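PDB 4DIM: phosphoribosylglycinamide synthetase from Anaerococcus prevotii, which probably binds ATP and a divalent metal ion and works as an ATP-dependent ligase of the ATP-grasp kind. Local coordinates for residues A35-M38 with P39-K43; A200-K204 with N205-F209; D389-D392 with V393-N397. All coordinates share one frame; numbering follows the deposited sequence.

Interaction 1: A35-M38 with P39-K43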
loop_
_atom_site.group_PDB
_atom_site.type_symbol
_atom_site.label_atom_id
_atom_site.label_comp_id
_atom_site.label_asym_id
_atom_site.label_seq_id
_atom_site.Cartn_x
_atom_site.Cartn_y
_atom_site.Cartn_z
ATOM N N ALA A 35 -0.766 8.029 19.725
ATOM C CA ALA A 35 -1.528 7.070 18.949
ATOM C C ALA A 35 -2.943 7.593 18.681
ATOM O O ALA A 35 -3.744 7.665 19.616
ATOM C CB ALA A 35 -1.602 5.750 19.696
ATOM N N GLY A 36 -3.218 7.996 17.432
ATOM C CA GLY A 36 -4.550 8.427 17.001
ATOM C C GLY A 36 -5.334 7.166 16.671
ATOM O O GLY A 36 -5.106 6.569 15.615
ATOM N N THR A 37 -6.187 6.681 17.591
ATOM C CA THR A 37 -6.815 5.388 17.362
ATOM C C THR A 37 -8.199 5.226 18.015
ATOM O O THR A 37 -8.762 6.153 18.581
ATOM C CB THR A 37 -5.845 4.293 17.870
ATOM O OG1 THR A 37 -6.394 3.002 17.606
ATOM C CG2 THR A 37 -5.518 4.420 19.374
HETATM N N MSE A 38 -8.752 4.025 17.861
HETATM C CA MSE A 38 -10.050 3.630 18.376
HETATM C C MSE A 38 -9.783 2.783 19.648
HETATM O O MSE A 38 -8.685 2.234 19.780
HETATM C CB MSE A 38 -10.782 2.840 17.247
HETATM C CG MSE A 38 -12.262 3.190 17.004
HETATM SE SE MSE A 38 -12.744 5.077 16.950
HETATM C CE MSE A 38 -14.688 4.931 17.307
ATOM N N PRO A 39 -10.731 2.693 20.600
ATOM C CA PRO A 39 -10.504 1.924 21.843
ATOM C C PRO A 39 -9.580 0.693 21.777
ATOM O O PRO A 39 -8.613 0.619 22.541
ATOM C CB PRO A 39 -11.926 1.479 22.233
ATOM C CG PRO A 39 -12.878 2.259 21.324
ATOM C CD PRO A 39 -12.060 3.316 20.651
ATOM N N ASN A 40 -9.877 -0.267 20.888
ATOM C CA ASN A 40 -9.130 -1.521 20.802
ATOM C C ASN A 40 -8.186 -1.500 19.587
ATOM O O ASN A 40 -8.637 -1.496 18.431
ATOM C CB ASN A 40 -10.119 -2.705 20.752
ATOM C CG ASN A 40 -11.267 -2.622 21.763
ATOM O OD1 ASN A 40 -12.437 -2.823 21.408
ATOM N ND2 ASN A 40 -10.982 -2.319 23.041
ATOM N N ALA A 41 -6.867 -1.434 19.869
ATOM C CA ALA A 41 -5.798 -1.378 18.856
ATOM C C ALA A 41 -4.637 -2.299 19.254
ATOM O O ALA A 41 -4.738 -3.007 20.261
ATOM C CB ALA A 41 -5.309 0.051 18.718
ATOM N N HIS A 42 -3.537 -2.286 18.489
ATOM C CA HIS A 42 -2.394 -3.150 18.787
ATOM C C HIS A 42 -1.659 -2.706 20.063
ATOM O O HIS A 42 -1.267 -1.548 20.148
ATOM C CB HIS A 42 -1.432 -3.158 17.610
ATOM C CG HIS A 42 -0.659 -4.423 17.490
ATOM N ND1 HIS A 42 0.722 -4.426 17.486
ATOM C CD2 HIS A 42 -1.101 -5.688 17.328
ATOM C CE1 HIS A 42 1.078 -5.692 17.325
ATOM N NE2 HIS A 42 0.011 -6.486 17.234
ATOM N N LYS A 43 -1.470 -3.626 21.041
ATOM C CA LYS A 43 -0.824 -3.340 22.333
ATOM C C LYS A 43 0.670 -2.910 22.171
ATOM O O LYS A 43 1.002 -1.818 22.644
ATOM C CB LYS A 43 -0.970 -4.533 23.300
ATOM C CG LYS A 43 -2.419 -4.764 23.774
ATOM C CD LYS A 43 -2.590 -6.092 24.541
ATOM C CE LYS A 43 -3.939 -6.767 24.361
ATOM N NZ LYS A 43 -4.998 -6.186 25.226
#
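T37 and A41 meet across a tight local bend at the surface. The bend carries the chain off the carboxyl end of strand 32-37 and on toward helix 43-48. Two small contacts occur in it, one on its inner side and one at its outer corner. On the inner side, the hydroxyl OG1 of T37 lies against the methyl CB of A41, 3.3 Å away. This is a van der Waals contact between a polar atom and an apolar one. The polar partner of the hydroxyl belongs to the very next residue. T37 OG1 donates to the carbonyl O of M38 at 3.3 Å. It approaches in the carbonyl plane, on a lone pair, with a C=O...donor angle of 117°. OG1 stands anti to the backbone N (chi1 -177°), beside the carbonyl carbon, and this turns the hydroxyl along the chain toward M38 and A41. At the corner, the selenomethionine M38 runs alongside the ring of P39, in the same direction. M38 CG touches P39 CD at 3.7 Å. The M38 chain then bends at chi2 (45°), and its selenium stays near the same ring carbon, 4.2 Å from P39 CD. No hydrogen bond joins 35-38 to 39-43. Behind the bend, backbone bonds tie G36 to I12 and G14, and T37 to S53, so the strand end is held by both neighbouring strands. A41 also rests on A15, and H42 takes the N-cap position of helix 43-48. Strand 32-37, this helix and parallel strand 51-54 form a beta-alpha-beta crossover. Together with the glycine-rich turn that follows strand 9-13, the arrangement is consistent with the Rossmann-like amino-terminal domain of ATP-grasp ligases.

Interaction 2: A200-K204 with N205-F209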
loop_
_atom_site.group_PDB
_atom_site.type_symbol
_atom_site.label_atom_id
_atom_site.label_comp_id
_atom_site.label_asym_id
_atom_site.label_seq_id
_atom_site.Cartn_x
_atom_site.Cartn_y
_atom_site.Cartn_z
ATOM N N ALA A 200 7.617 4.713 -3.780
ATOM C CA ALA A 200 8.307 5.932 -4.124
ATOM C C ALA A 200 8.249 6.864 -2.942
ATOM O O ALA A 200 7.639 6.550 -1.924
ATOM C CB ALA A 200 7.739 6.571 -5.384
ATOM N N PHE A 201 8.996 7.934 -3.025
ATOM C CA PHE A 201 9.057 8.894 -1.942
ATOM C C PHE A 201 9.264 10.247 -2.578
ATOM O O PHE A 201 10.170 10.378 -3.396
ATOM C CB PHE A 201 10.201 8.513 -0.992
ATOM C CG PHE A 201 10.247 9.278 0.299
ATOM C CD1 PHE A 201 9.719 8.739 1.464
ATOM C CD2 PHE A 201 10.901 10.494 0.375
ATOM C CE1 PHE A 201 9.822 9.418 2.671
ATOM C CE2 PHE A 201 10.972 11.185 1.576
ATOM C CZ PHE A 201 10.454 10.629 2.718
ATOM N N VAL A 202 8.392 11.216 -2.267
ATOM C CA VAL A 202 8.485 12.573 -2.800
ATOM C C VAL A 202 8.746 13.598 -1.629
ATOM O O VAL A 202 8.077 13.576 -0.620
ATOM C CB VAL A 202 7.269 12.931 -3.709
ATOM C CG1 VAL A 202 5.934 12.747 -3.013
ATOM C CG2 VAL A 202 7.398 14.338 -4.295
ATOM N N TYR A 203 9.754 14.464 -1.784
ATOM C CA TYR A 203 10.120 15.493 -0.777
ATOM C C TYR A 203 10.500 16.793 -1.462
ATOM O O TYR A 203 11.449 16.815 -2.244
ATOM C CB TYR A 203 11.299 14.990 0.058
ATOM C CG TYR A 203 11.890 16.024 0.988
ATOM C CD1 TYR A 203 11.155 16.530 2.049
ATOM C CD2 TYR A 203 13.226 16.401 0.885
ATOM C CE1 TYR A 203 11.717 17.428 2.953
ATOM C CE2 TYR A 203 13.803 17.279 1.796
ATOM C CZ TYR A 203 13.037 17.811 2.814
ATOM O OH TYR A 203 13.586 18.651 3.746
ATOM N N LYS A 204 9.774 17.869 -1.175
ATOM C CA LYS A 204 9.995 19.187 -1.787
ATOM C C LYS A 204 9.954 19.061 -3.320
ATOM O O LYS A 204 10.775 19.632 -4.036
ATOM C CB LYS A 204 11.303 19.828 -1.302
ATOM C CG LYS A 204 11.321 20.117 0.188
ATOM C CD LYS A 204 12.711 20.590 0.607
ATOM C CE LYS A 204 12.739 21.247 1.968
ATOM N NZ LYS A 204 12.464 22.700 1.877
ATOM N N ASN A 205 9.015 18.238 -3.794
ATOM C CA ASN A 205 8.680 17.972 -5.190
ATOM C C ASN A 205 9.773 17.186 -5.973
ATOM O O ASN A 205 9.624 17.007 -7.182
ATOM C CB ASN A 205 8.275 19.281 -5.899
ATOM C CG ASN A 205 6.929 19.797 -5.384
ATOM O OD1 ASN A 205 5.960 19.037 -5.217
ATOM N ND2 ASN A 205 6.822 21.086 -5.093
ATOM N N ASP A 206 10.761 16.589 -5.274
ATOM C CA ASP A 206 11.775 15.754 -5.884
ATOM C C ASP A 206 11.478 14.291 -5.480
ATOM O O ASP A 206 11.396 13.937 -4.298
ATOM C CB ASP A 206 13.204 16.215 -5.482
ATOM C CG ASP A 206 13.631 17.587 -6.067
ATOM O OD1 ASP A 206 13.490 17.787 -7.315
ATOM O OD2 ASP A 206 14.148 18.443 -5.290
ATOM N N VAL A 207 11.290 13.448 -6.487
ATOM C CA VAL A 207 11.037 12.031 -6.294
ATOM C C VAL A 207 12.408 11.382 -6.108
ATOM O O VAL A 207 13.224 11.312 -7.044
ATOM C CB VAL A 207 10.229 11.441 -7.465
ATOM C CG1 VAL A 207 10.065 9.925 -7.317
ATOM C CG2 VAL A 207 8.877 12.129 -7.563
ATOM N N LEU A 208 12.676 10.964 -4.876
ATOM C CA LEU A 208 13.948 10.353 -4.494
ATOM C C LEU A 208 14.178 9.043 -5.210
ATOM O O LEU A 208 15.301 8.738 -5.625
ATOM C CB LEU A 208 13.949 10.105 -2.987
ATOM C CG LEU A 208 13.724 11.364 -2.124
ATOM C CD1 LEU A 208 14.012 11.081 -0.682
ATOM C CD2 LEU A 208 14.548 12.554 -2.618
ATOM N N PHE A 209 13.135 8.248 -5.317
ATOM C CA PHE A 209 13.245 6.975 -6.000
ATOM C C PHE A 209 11.887 6.430 -6.432
ATOM O O PHE A 209 10.841 6.922 -6.040
ATOM C CB PHE A 209 13.945 5.940 -5.080
ATOM C CG PHE A 209 13.147 5.581 -3.853
ATOM C CD1 PHE A 209 12.167 4.612 -3.904
ATOM C CD2 PHE A 209 13.394 6.200 -2.642
ATOM C CE1 PHE A 209 11.430 4.296 -2.781
ATOM C CE2 PHE A 209 12.631 5.904 -1.533
ATOM C CZ PHE A 209 11.663 4.945 -1.607
#
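F209 lays its ring beside the backbone of A200 and F201, where strands 194-203 and 206-219 form an antiparallel hairpin. From CB, the F209 ring carbon CG sits between the backbone N and the carbonyl carbon (chi1 66°), which swings the ring toward the opposite strand. On one branch of the ring, CD1 and then CE1 reach A200; F209 CE1 is 3.8 Å from A200 CA. On the other branch, F209 CE2 meets F201 CB at 3.6 Å. The tip of F209, CZ, lies 3.9 Å from the same F201 CB. The backbone N of F201 stands over one face of the ring, offset toward its rim. Outside the hairpin, Y293 and W314 also meet this ring. Were F209 reduced to an alanine, a gap would probably open beside A200 and F201, and Y293 and W314 would lose their shared aromatic partner.

Next to it, L208 CD1 leans on F201 CD2, with the two side chains running alongside each other. Backbone hydrogen bonds join the two strands: L208 N gives to F201 O at 3.0 Å, and Y203 N gives to D206 O at 3.0 Å, nearly straight at 169°. D206 N returns to Y203 O, closing the type I' turn through K204 and N205. The chemistry is thus divided: backbone hydrogen bonds set the hairpin's pairing, while nonpolar contacts pack its buried F201 and F209 end.

Interaction 3: D389-D392 with V393-N397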
loop_
_atom_site.group_PDB
_atom_site.type_symbol
_atom_site.label_atom_id
_atom_site.label_comp_id
_atom_site.label_asym_id
_atom_site.label_seq_id
_atom_site.Cartn_x
_atom_site.Cartn_y
_atom_site.Cartn_z
ATOM N N ASP A 389 15.048 -19.888 -1.304
ATOM C CA ASP A 389 15.585 -21.135 -0.727
ATOM C C ASP A 389 15.734 -20.968 0.769
ATOM O O ASP A 389 15.295 -21.833 1.512
ATOM C CB ASP A 389 16.925 -21.524 -1.364
ATOM C CG ASP A 389 16.842 -21.927 -2.830
ATOM O OD1 ASP A 389 15.714 -22.202 -3.316
ATOM O OD2 ASP A 389 17.909 -21.972 -3.498
ATOM N N LYS A 390 16.245 -19.810 1.217
ATOM C CA LYS A 390 16.366 -19.487 2.640
ATOM C C LYS A 390 14.967 -19.491 3.300
ATOM O O LYS A 390 14.799 -20.047 4.379
ATOM C CB LYS A 390 17.074 -18.107 2.821
ATOM C CG LYS A 390 17.437 -17.736 4.240
ATOM C CD LYS A 390 18.794 -17.010 4.348
ATOM C CE LYS A 390 19.948 -17.977 4.557
ATOM N NZ LYS A 390 21.291 -17.330 4.426
ATOM N N LEU A 391 13.965 -18.944 2.621
ATOM C CA LEU A 391 12.596 -18.879 3.146
ATOM C C LEU A 391 11.981 -20.281 3.304
ATOM O O LEU A 391 11.316 -20.537 4.305
ATOM C CB LEU A 391 11.713 -18.008 2.212
ATOM C CG LEU A 391 10.620 -17.106 2.834
ATOM C CD1 LEU A 391 9.646 -17.875 3.679
ATOM C CD2 LEU A 391 11.226 -15.992 3.610
ATOM N N ASP A 392 12.212 -21.182 2.337
ATOM C CA ASP A 392 11.672 -22.554 2.406
ATOM C C ASP A 392 12.201 -23.337 3.586
ATOM O O ASP A 392 11.490 -24.194 4.095
ATOM C CB ASP A 392 12.000 -23.338 1.145
ATOM C CG ASP A 392 11.253 -22.892 -0.091
ATOM O OD1 ASP A 392 10.393 -21.961 0.025
ATOM O OD2 ASP A 392 11.543 -23.442 -1.185
ATOM N N VAL A 393 13.447 -23.066 3.995
ATOM C CA VAL A 393 14.071 -23.728 5.131
ATOM C C VAL A 393 13.426 -23.231 6.436
ATOM O O VAL A 393 13.265 -24.028 7.361
ATOM C CB VAL A 393 15.606 -23.504 5.134
ATOM C CG1 VAL A 393 16.237 -24.021 6.428
ATOM C CG2 VAL A 393 16.258 -24.160 3.924
ATOM N N ILE A 394 13.086 -21.920 6.511
ATOM C CA ILE A 394 12.494 -21.262 7.692
ATOM C C ILE A 394 11.122 -21.890 7.984
ATOM O O ILE A 394 10.962 -22.537 9.013
ATOM C CB ILE A 394 12.425 -19.701 7.489
ATOM C CG1 ILE A 394 13.854 -19.102 7.442
ATOM C CG2 ILE A 394 11.608 -18.980 8.601
ATOM C CD1 ILE A 394 13.916 -17.596 6.962
ATOM N N ILE A 395 10.184 -21.758 7.048
ATOM C CA ILE A 395 8.815 -22.301 7.129
ATOM C C ILE A 395 8.765 -23.783 7.486
ATOM O O ILE A 395 7.843 -24.217 8.191
ATOM C CB ILE A 395 8.115 -22.088 5.754
ATOM C CG1 ILE A 395 7.728 -20.636 5.567
ATOM C CG2 ILE A 395 6.897 -23.002 5.558
ATOM C CD1 ILE A 395 6.483 -20.180 6.382
ATOM N N ASN A 396 9.675 -24.570 6.899
ATOM C CA ASN A 396 9.742 -26.019 7.148
ATOM C C ASN A 396 10.204 -26.311 8.590
ATOM O O ASN A 396 10.057 -27.438 9.040
ATOM C CB ASN A 396 10.661 -26.733 6.138
ATOM C CG ASN A 396 10.161 -26.826 4.731
ATOM O OD1 ASN A 396 9.118 -26.284 4.368
ATOM N ND2 ASN A 396 10.876 -27.585 3.912
ATOM N N ASN A 397 10.753 -25.298 9.303
ATOM C CA ASN A 397 11.172 -25.345 10.706
ATOM C C ASN A 397 10.242 -24.496 11.588
ATOM O O ASN A 397 10.637 -24.119 12.691
ATOM C CB ASN A 397 12.629 -24.881 10.837
ATOM C CG ASN A 397 13.631 -25.938 10.420
ATOM O OD1 ASN A 397 13.879 -26.908 11.155
ATOM N ND2 ASN A 397 14.188 -25.817 9.210
#
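L391 and I395, one turn apart on helix 384-395, make the apolar side-chain contact of this last part of the helix. L391 CD1 meets I395 CG1 at 3.9 Å, and the two chains cross at a slant. The same pair shares the one backbone bond between 389-392 and 393-397 that is not weak: I395 N donates to L391 O at 3.2 Å, with an N-H...O angle of 166°. The others, from V393, I394 and N396, are weak. I394 packs differently. Its CG1 is anti to the carbonyl carbon and beside the backbone N (chi1 -67°), which lays the branch back over the preceding turn. There I394 CG1 lies 3.3 Å from K390 O, and CD1 continues past the same oxygen. V393 touches that turn as well, with its CG2 3.5 Å from D389 O.

The next shell gathers round N397. Its amide folds back, and N397 ND2 donates to V393 O at 2.7 Å with an angle of 161°. The oxygen lies close to the plane of that amide. N397 N binds I394 O at 2.8 Å. The side chain of N345 also donates to I394 O, so two donors serve this carbonyl.

Further out, the exposed and buried sides part. D392, V393 and N396 are exposed, though D392 also touches R327. K390 NZ makes long, weak ion pairs with E381, D348 and D350. L391 and I394 are buried. L391 rests on I377 and V379 of strand 375-381 and on L325 of strand 323-329. I395 leans on I377 and I329, while I394 reaches I351 and I354. The helix therefore lies across strands 323-329, 375-381 and 351-356, and the chain leaves it for strand 398-402.

The three contacts are separate, with centres 30 to 36 Å apart and no touch between them. Interaction 1 is a surface bend after a strand of the small parallel sheet, and a single threonine hydroxyl supplies its polar bond. Interactions 2 and 3 are partly buried and involve the same large antiparallel sheet. Interaction 2 is a hairpin of two of its strands, interaction 3 a helix packed on three others. Their chemistry follows their places. The hairpin combines cross-strand backbone hydrogen bonds with aromatic packing; the helix joins aliphatic packing to mostly weak backbone bonds and an asparagine amide near its end.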